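Side-chain contacts in superantigen-like protein SSL10 (Staphylococcus aureus subsp. aureus, PDB 6LWT), which probably inhibits classical complement activation by binding the Fc region of human IgG, and blood clotting by binding prothrombin and another coagulation factor: residues A[78-81]-A[85-88]; A[42-45]-A[50-53]; A[72-77]-A[132-137]. One frame throughout, in Å; residues are numbered along the deposited sequence.

Contact 1: residues A[78-81]-A[85-88]; sequences EKRD and IFYT
The Tyr87 ring is sandwiched between Lys79 on one face and the CG2 methyl of Ile85 on the other, while Asp81 stands at its edge. Lys79 NZ hangs 4.2 Å from the ring centroid of Tyr87, almost on the ring normal, a cation-pi contact, and CE beside it, displaced toward the rim, adds a CH-pi contact. Bends at chi3 and chi4 (-149° and -101°) curl the lysine chain over the ring. On the reverse side of the hairpin the Phe86 ring carries Arg80 CG on one face, 3.8 Å from its centroid, and its CZ lies over the centre of the Arg80 guanidinium, the two planes 41° apart. Arg80 NE also forms a salt bridge with Asp84. The Asp81 carboxylate works with both oxygens: OD2 accepts from Tyr87 OH at 2.7 Å and OD1 from Ile85 N at 3.0 Å, both donors standing above its plane. The tyrosine hydroxyl and the backbone of Ile85 are thus tied to one side chain. Backbone bonds Glu78 N to Tyr87 O (2.9 Å) and Tyr87 N to Lys79 O (2.9 Å) join the two segments. A water bridges Glu78 OE2 and Thr88 OG1, and Glu78 also binds Tyr21 and Lys177. This surface beta hairpin belongs to the OB-fold domain; strand 85-93 pairs on with strand 49-54, and Phe86 and Thr88 pack against Phe75 of strand 71-76.

Contact 2: residues A[42-45]-A[50-53]; sequences LRFK and KIQV
Strands 42-45 and 50-53 run antiparallel, 4.8 Å apart at closest approach with directions 161° apart, and Leu42-Val53 and Phe44-Ile51 are the hydrogen-bonded pairs, with two backbone bonds each. Between them Arg43 and Gln52 form a non-hydrogen-bonded pair whose side chains meet on the opposite face of the sheet from Phe44. There the guanidinium grips one oxygen side-on: Arg43 NE donates to Gln52 OE1 at 2.8 Å and Arg43 NH2 to the same Gln52 OE1 at 2.9 Å. The oxygen lies in the guanidinium plane, but the amide is turned 34° against it. NH2 approaches nearly along the C=O axis, whereas NE is tilted from the carbonyl plane. An extended chain from CG to NE carries the guanidinium out to the amide, and the double grip, both bonds ending on one oxygen, limits the rotation of the guanidinium. Lys45 and Lys50 share this face, only their aliphatic parts approaching, CG to CG at 4.3 Å; the Lys50 ammonium turns to His83 O.

On the other face Phe44, its CG held between the backbone N and carbonyl carbon (chi1 62°), folds its ring across toward the partner strand. Ile51 CB sits over one ring face in a CH-pi contact, 3.9 Å from the Phe44 centroid, and the Ile51 CG2 methyl touches Phe44 CZ at 3.7 Å. Val53 CG2 reaches the ring edge, 3.8 Å from Phe44 CE1. Leu42 and Val53 extend this apolar row, which continues to Leu71, Phe75 and Ala34. One polar face and one buried apolar face make this an amphipathic beta hairpin, strands 41-46 and 49-54, of the curled sheet of the OB-fold domain, whose apolar face looks into the barrel core.

Contact 3: residues A[72-77]-A[132-137]; sequences DVFFVQ and TLKELD
The join between the OB-fold and beta-grasp domains runs through this contact, where strand 71-76 meets the first turn of helix 133-148, their local axes 9.0 Å apart at closest and inclined by 49°. Phe74 and Glu135 form its centre. Glu135 CG lies over the middle of the Phe74 ring, 3.6 Å from the centroid, and its carboxylate plane is nearly parallel to the ring, 15° away. The ring also presses on the helix backbone, with Phe74 CD2 3.6 Å from Glu135 CA. Glu135 stays extended past CG, and its carboxylate is held by salt bridges to Lys128 and Lys139; Lys128 also binds Asp72, which would temper the repulsion between the two acids.

Lys134 slides past Val76 in the opposite direction, its CE 3.8 Å from Val76 CG2. A bend at chi4 (62°) turns NZ to a water, at 2.8 Å, which donates in turn to Val76 O; NZ also bonds Val89 O, so the buried ammonium has two partners. Thr132 OG1 accepts from Glu135 N at 3.1 Å, a helix N-cap. Such strand-to-helix packing is characteristic of the two-domain superantigen family, whose long helix lies against both domains.

Contacts 1 and 2 are two beta hairpins of the OB-fold sheet, neighbours in it where strands 49-54 and 85-93 pair side by side, with Phe86 N to Lys50 O at 2.8 Å. Contact 1 is largely at the surface and draws on charge and aromatic faces. Contact 2 is half buried, polar on one side and apolar on the other. Contact 3, near the centre of the chain, is fully buried and instead ties domain to domain, through side-chain packing and a water. That water serves contact 1 as well. Phe75, on the side of its strand turned from the helix, meets Phe86, Thr88 and Ile51, so strand 71-76 connects all three.

Contact 1: residues A[78-81]-A[85-88]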
loop_
_atom_site.group_PDB
_atom_site.type_symbol
_atom_site.label_atom_id
_atom_site.label_comp_id
_atom_site.label_asym_id
_atom_site.label_seq_id
_atom_site.Cartn_x
_atom_site.Cartn_y
_atom_site.Cartn_z
ATOM N N GLU A 78 -0.540 1.641 -12.207
ATOM C CA GLU A 78 -0.772 0.333 -12.816
ATOM C C GLU A 78 -0.506 0.382 -14.318
ATOM O O GLU A 78 0.009 -0.589 -14.896
ATOM C CB GLU A 78 -2.210 -0.112 -12.595
ATOM C CG GLU A 78 -2.612 -0.210 -11.140
ATOM C CD GLU A 78 -1.835 -1.269 -10.373
ATOM O OE1 GLU A 78 -1.416 -2.302 -10.957
ATOM O OE2 GLU A 78 -1.670 -1.063 -9.166
ATOM N N LYS A 79 -0.897 1.489 -14.944
ATOM C CA LYS A 79 -0.625 1.735 -16.365
ATOM C C LYS A 79 -0.886 3.179 -16.750
ATOM O O LYS A 79 -1.513 3.950 -16.008
ATOM C CB LYS A 79 -1.452 0.798 -17.266
ATOM C CG LYS A 79 -2.966 0.935 -17.144
ATOM C CD LYS A 79 -3.662 0.017 -18.153
ATOM C CE LYS A 79 -4.999 0.556 -18.649
ATOM N NZ LYS A 79 -6.152 -0.098 -17.981
ATOM N N ARG A 80 -0.382 3.540 -17.926
ATOM C CA ARG A 80 -0.640 4.828 -18.559
ATOM C C ARG A 80 -1.067 4.497 -19.989
ATOM O O ARG A 80 -0.351 3.790 -20.688
ATOM C CB ARG A 80 0.638 5.667 -18.548
ATOM C CG ARG A 80 0.562 6.994 -19.297
ATOM C CD ARG A 80 1.910 7.358 -19.907
ATOM N NE ARG A 80 1.979 8.787 -20.229
ATOM C CZ ARG A 80 3.048 9.579 -20.085
ATOM N NH1 ARG A 80 2.953 10.867 -20.410
ATOM N NH2 ARG A 80 4.205 9.122 -19.601
ATOM N N ASP A 81 -2.235 4.976 -20.415
ATOM C CA ASP A 81 -2.753 4.635 -21.760
ATOM C C ASP A 81 -2.356 5.697 -22.799
ATOM O O ASP A 81 -1.707 6.702 -22.459
ATOM C CB ASP A 81 -4.275 4.371 -21.728
ATOM C CG ASP A 81 -5.105 5.623 -21.542
ATOM O OD1 ASP A 81 -4.571 6.751 -21.541
ATOM O OD2 ASP A 81 -6.335 5.488 -21.385
ATOM N N ILE A 85 -3.907 8.962 -19.676
ATOM C CA ILE A 85 -4.648 8.707 -18.438
ATOM C C ILE A 85 -3.778 7.750 -17.613
ATOM O O ILE A 85 -3.323 6.732 -18.116
ATOM C CB ILE A 85 -6.048 8.126 -18.705
ATOM C CG1 ILE A 85 -6.905 9.170 -19.450
ATOM C CG2 ILE A 85 -6.725 7.750 -17.381
ATOM C CD1 ILE A 85 -8.212 8.642 -20.016
ATOM N N PHE A 86 -3.559 8.095 -16.349
ATOM C CA PHE A 86 -2.733 7.293 -15.446
ATOM C C PHE A 86 -3.683 6.555 -14.505
ATOM O O PHE A 86 -4.497 7.195 -13.855
ATOM C CB PHE A 86 -1.786 8.202 -14.674
ATOM C CG PHE A 86 -0.701 8.806 -15.524
ATOM C CD1 PHE A 86 -0.959 9.896 -16.347
ATOM C CD2 PHE A 86 0.579 8.266 -15.518
ATOM C CE1 PHE A 86 0.042 10.454 -17.129
ATOM C CE2 PHE A 86 1.588 8.815 -16.301
ATOM C CZ PHE A 86 1.312 9.909 -17.111
ATOM N N TYR A 87 -3.578 5.226 -14.446
ATOM C CA TYR A 87 -4.538 4.398 -13.713
ATOM C C TYR A 87 -3.945 3.908 -12.402
ATOM O O TYR A 87 -2.796 3.453 -12.362
ATOM C CB TYR A 87 -4.991 3.186 -14.532
ATOM C CG TYR A 87 -5.737 3.573 -15.772
ATOM C CD1 TYR A 87 -5.049 3.995 -16.916
ATOM C CD2 TYR A 87 -7.124 3.559 -15.810
ATOM C CE1 TYR A 87 -5.728 4.381 -18.054
ATOM C CE2 TYR A 87 -7.811 3.934 -16.955
ATOM C CZ TYR A 87 -7.114 4.349 -18.071
ATOM O OH TYR A 87 -7.816 4.735 -19.210
ATOM N N THR A 88 -4.766 3.951 -11.359
ATOM C CA THR A 88 -4.371 3.465 -10.030
ATOM C C THR A 88 -5.577 2.721 -9.437
ATOM O O THR A 88 -6.713 2.867 -9.921
ATOM C CB THR A 88 -3.865 4.633 -9.148
ATOM O OG1 THR A 88 -3.368 4.156 -7.880
ATOM C CG2 THR A 88 -4.948 5.677 -8.934
HETATM O O HOH W 1 -2.531 1.245 -8.237
#

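Contact 2: residues A[42-45]-A[50-53]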
loop_
_atom_site.group_PDB
_atom_site.type_symbol
_atom_site.label_atom_id
_atom_site.label_comp_id
_atom_site.label_asym_id
_atom_site.label_seq_id
_atom_site.Cartn_x
_atom_site.Cartn_y
_atom_site.Cartn_z
ATOM N N LEU A 42 -13.095 6.839 -9.920
ATOM C CA LEU A 42 -13.024 8.252 -9.683
ATOM C C LEU A 42 -12.055 8.827 -10.693
ATOM O O LEU A 42 -11.087 8.148 -11.078
ATOM C CB LEU A 42 -12.505 8.551 -8.286
ATOM C CG LEU A 42 -13.331 8.063 -7.110
ATOM C CD1 LEU A 42 -12.634 8.465 -5.817
ATOM C CD2 LEU A 42 -14.728 8.634 -7.190
ATOM N N ARG A 43 -12.314 10.072 -11.096
ATOM C CA ARG A 43 -11.411 10.818 -11.956
ATOM C C ARG A 43 -11.092 12.182 -11.413
ATOM O O ARG A 43 -11.956 12.906 -10.914
ATOM C CB ARG A 43 -12.010 10.978 -13.352
ATOM C CG ARG A 43 -12.012 9.693 -14.153
ATOM C CD ARG A 43 -12.524 9.984 -15.562
ATOM N NE ARG A 43 -12.207 8.883 -16.449
ATOM C CZ ARG A 43 -12.362 8.896 -17.768
ATOM N NH1 ARG A 43 -12.858 9.968 -18.389
ATOM N NH2 ARG A 43 -12.039 7.821 -18.466
ATOM N N PHE A 44 -9.833 12.559 -11.550
ATOM C CA PHE A 44 -9.428 13.914 -11.266
ATOM C C PHE A 44 -8.142 14.256 -12.006
ATOM O O PHE A 44 -7.528 13.402 -12.649
ATOM C CB PHE A 44 -9.263 14.134 -9.758
ATOM C CG PHE A 44 -8.204 13.275 -9.118
ATOM C CD1 PHE A 44 -8.466 11.953 -8.791
ATOM C CD2 PHE A 44 -6.955 13.797 -8.821
ATOM C CE1 PHE A 44 -7.503 11.162 -8.184
ATOM C CE2 PHE A 44 -5.991 13.019 -8.203
ATOM C CZ PHE A 44 -6.265 11.700 -7.888
ATOM N N LYS A 45 -7.765 15.520 -11.923
ATOM C CA LYS A 45 -6.480 15.971 -12.432
ATOM C C LYS A 45 -5.624 16.477 -11.291
ATOM O O LYS A 45 -6.119 17.137 -10.386
ATOM C CB LYS A 45 -6.667 17.045 -13.502
ATOM C CG LYS A 45 -7.189 16.465 -14.804
ATOM C CD LYS A 45 -7.706 17.546 -15.748
ATOM C CE LYS A 45 -6.584 18.220 -16.513
ATOM N NZ LYS A 45 -7.134 19.059 -17.619
ATOM N N LYS A 50 -3.958 13.426 -15.710
ATOM C CA LYS A 50 -5.246 12.745 -15.660
ATOM C C LYS A 50 -5.111 11.446 -14.877
ATOM O O LYS A 50 -4.407 10.549 -15.309
ATOM C CB LYS A 50 -5.757 12.452 -17.074
ATOM C CG LYS A 50 -6.070 13.715 -17.856
ATOM C CD LYS A 50 -6.651 13.417 -19.235
ATOM C CE LYS A 50 -5.640 12.749 -20.141
ATOM N NZ LYS A 50 -6.109 12.787 -21.557
ATOM N N ILE A 51 -5.805 11.366 -13.737
ATOM C CA ILE A 51 -5.769 10.200 -12.858
ATOM C C ILE A 51 -7.150 9.543 -12.799
ATOM O O ILE A 51 -8.140 10.227 -12.535
ATOM C CB ILE A 51 -5.394 10.598 -11.415
ATOM C CG1 ILE A 51 -4.170 11.516 -11.371
ATOM C CG2 ILE A 51 -5.176 9.349 -10.558
ATOM C CD1 ILE A 51 -2.921 10.920 -11.949
ATOM N N GLN A 52 -7.199 8.246 -13.073
ATOM C CA GLN A 52 -8.379 7.430 -12.872
ATOM C C GLN A 52 -8.101 6.369 -11.805
ATOM O O GLN A 52 -7.153 5.572 -11.916
ATOM C CB GLN A 52 -8.810 6.754 -14.181
ATOM C CG GLN A 52 -9.995 5.800 -14.022
ATOM C CD GLN A 52 -10.717 5.512 -15.335
ATOM O OE1 GLN A 52 -11.008 6.423 -16.101
ATOM N NE2 GLN A 52 -11.020 4.244 -15.585
ATOM N N VAL A 53 -8.949 6.358 -10.780
ATOM C CA VAL A 53 -8.838 5.442 -9.660
ATOM C C VAL A 53 -9.967 4.421 -9.780
ATOM O O VAL A 53 -11.136 4.821 -9.850
ATOM C CB VAL A 53 -9.020 6.175 -8.311
ATOM C CG1 VAL A 53 -8.770 5.218 -7.147
ATOM C CG2 VAL A 53 -8.139 7.425 -8.250
#

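Contact 3: residues A[72-77]-A[132-137]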
loop_
_atom_site.group_PDB
_atom_site.type_symbol
_atom_site.label_atom_id
_atom_site.label_comp_id
_atom_site.label_asym_id
_atom_site.label_seq_id
_atom_site.Cartn_x
_atom_site.Cartn_y
_atom_site.Cartn_z
ATOM N N ASP A 72 -7.828 11.947 0.225
ATOM C CA ASP A 72 -6.426 11.638 0.329
ATOM C C ASP A 72 -6.246 10.429 -0.575
ATOM O O ASP A 72 -6.916 9.441 -0.380
ATOM C CB ASP A 72 -6.109 11.298 1.781
ATOM C CG ASP A 72 -4.666 10.944 1.993
ATOM O OD1 ASP A 72 -3.837 11.842 1.789
ATOM O OD2 ASP A 72 -4.356 9.800 2.396
ATOM N N VAL A 73 -5.352 10.523 -1.556
ATOM C CA VAL A 73 -5.134 9.466 -2.551
ATOM C C VAL A 73 -3.666 9.049 -2.560
ATOM O O VAL A 73 -2.768 9.902 -2.717
ATOM C CB VAL A 73 -5.572 9.908 -3.972
ATOM C CG1 VAL A 73 -5.397 8.774 -4.979
ATOM C CG2 VAL A 73 -7.039 10.326 -3.954
ATOM N N PHE A 74 -3.424 7.750 -2.362
ATOM C CA PHE A 74 -2.098 7.170 -2.554
ATOM C C PHE A 74 -2.099 6.502 -3.916
ATOM O O PHE A 74 -2.675 5.421 -4.106
ATOM C CB PHE A 74 -1.710 6.174 -1.473
ATOM C CG PHE A 74 -0.310 5.633 -1.648
ATOM C CD1 PHE A 74 0.782 6.453 -1.403
ATOM C CD2 PHE A 74 -0.084 4.335 -2.060
ATOM C CE1 PHE A 74 2.083 5.978 -1.552
ATOM C CE2 PHE A 74 1.214 3.855 -2.225
ATOM C CZ PHE A 74 2.298 4.674 -1.973
ATOM N N PHE A 75 -1.453 7.168 -4.862
ATOM C CA PHE A 75 -1.413 6.727 -6.264
ATOM C C PHE A 75 -0.242 5.785 -6.483
ATOM O O PHE A 75 0.884 6.101 -6.069
ATOM C CB PHE A 75 -1.294 7.962 -7.165
ATOM C CG PHE A 75 -0.925 7.660 -8.592
ATOM C CD1 PHE A 75 0.418 7.561 -8.981
ATOM C CD2 PHE A 75 -1.915 7.499 -9.552
ATOM C CE1 PHE A 75 0.753 7.276 -10.302
ATOM C CE2 PHE A 75 -1.585 7.229 -10.870
ATOM C CZ PHE A 75 -0.256 7.106 -11.244
ATOM N N VAL A 76 -0.509 4.639 -7.117
ATOM C CA VAL A 76 0.527 3.748 -7.638
ATOM C C VAL A 76 0.178 3.464 -9.097
ATOM O O VAL A 76 -0.918 3.001 -9.398
ATOM C CB VAL A 76 0.613 2.434 -6.827
ATOM C CG1 VAL A 76 1.603 1.456 -7.448
ATOM C CG2 VAL A 76 0.990 2.743 -5.377
ATOM N N GLN A 77 1.108 3.719 -10.006
ATOM C CA GLN A 77 0.829 3.496 -11.432
ATOM C C GLN A 77 0.656 2.017 -11.774
ATOM O O GLN A 77 1.577 1.229 -11.616
ATOM C CB GLN A 77 1.922 4.101 -12.320
ATOM C CG GLN A 77 1.506 4.087 -13.794
ATOM C CD GLN A 77 2.432 4.853 -14.713
ATOM O OE1 GLN A 77 2.821 4.342 -15.768
ATOM N NE2 GLN A 77 2.758 6.068 -14.352
ATOM N N THR A 132 -4.375 3.351 4.018
ATOM C CA THR A 132 -4.864 2.166 3.334
ATOM C C THR A 132 -3.874 1.020 3.470
ATOM O O THR A 132 -2.647 1.223 3.558
ATOM C CB THR A 132 -5.171 2.410 1.835
ATOM O OG1 THR A 132 -4.000 2.905 1.157
ATOM C CG2 THR A 132 -6.327 3.415 1.708
ATOM N N LEU A 133 -4.402 -0.195 3.445
ATOM C CA LEU A 133 -3.544 -1.373 3.291
ATOM C C LEU A 133 -2.675 -1.284 2.048
ATOM O O LEU A 133 -1.527 -1.720 2.075
ATOM C CB LEU A 133 -4.354 -2.671 3.329
ATOM C CG LEU A 133 -3.529 -3.967 3.216
ATOM C CD1 LEU A 133 -2.585 -4.176 4.394
ATOM C CD2 LEU A 133 -4.442 -5.166 3.083
ATOM N N LYS A 134 -3.196 -0.686 0.972
ATOM C CA LYS A 134 -2.413 -0.426 -0.228
ATOM C C LYS A 134 -1.117 0.354 0.040
ATOM O O LYS A 134 -0.033 -0.046 -0.400
ATOM C CB LYS A 134 -3.266 0.372 -1.214
ATOM C CG LYS A 134 -2.547 0.724 -2.488
ATOM C CD LYS A 134 -3.284 1.818 -3.247
ATOM C CE LYS A 134 -2.664 2.029 -4.602
ATOM N NZ LYS A 134 -2.741 0.822 -5.455
ATOM N N GLU A 135 -1.250 1.485 0.735
ATOM C CA GLU A 135 -0.104 2.360 1.000
ATOM C C GLU A 135 0.874 1.703 1.967
ATOM O O GLU A 135 2.093 1.798 1.789
ATOM C CB GLU A 135 -0.578 3.707 1.569
ATOM C CG GLU A 135 0.561 4.687 1.788
ATOM C CD GLU A 135 0.133 6.067 2.272
ATOM O OE1 GLU A 135 -1.041 6.459 2.112
ATOM O OE2 GLU A 135 1.008 6.780 2.799
ATOM N N LEU A 136 0.339 1.027 2.979
ATOM C CA LEU A 136 1.177 0.348 3.959
ATOM C C LEU A 136 1.945 -0.798 3.300
ATOM O O LEU A 136 3.159 -0.902 3.447
ATOM C CB LEU A 136 0.348 -0.139 5.145
ATOM C CG LEU A 136 1.148 -0.655 6.352
ATOM C CD1 LEU A 136 2.270 0.286 6.773
ATOM C CD2 LEU A 136 0.185 -0.898 7.495
ATOM N N ASP A 137 1.239 -1.599 2.511
ATOM C CA ASP A 137 1.867 -2.668 1.734
ATOM C C ASP A 137 2.997 -2.127 0.864
ATOM O O ASP A 137 4.136 -2.606 0.943
ATOM C CB ASP A 137 0.823 -3.372 0.867
ATOM C CG ASP A 137 1.428 -4.356 -0.115
ATOM O OD1 ASP A 137 1.932 -5.425 0.314
ATOM O OD2 ASP A 137 1.386 -4.069 -1.338
HETATM O O HOH W 1 -2.531 1.245 -8.237
#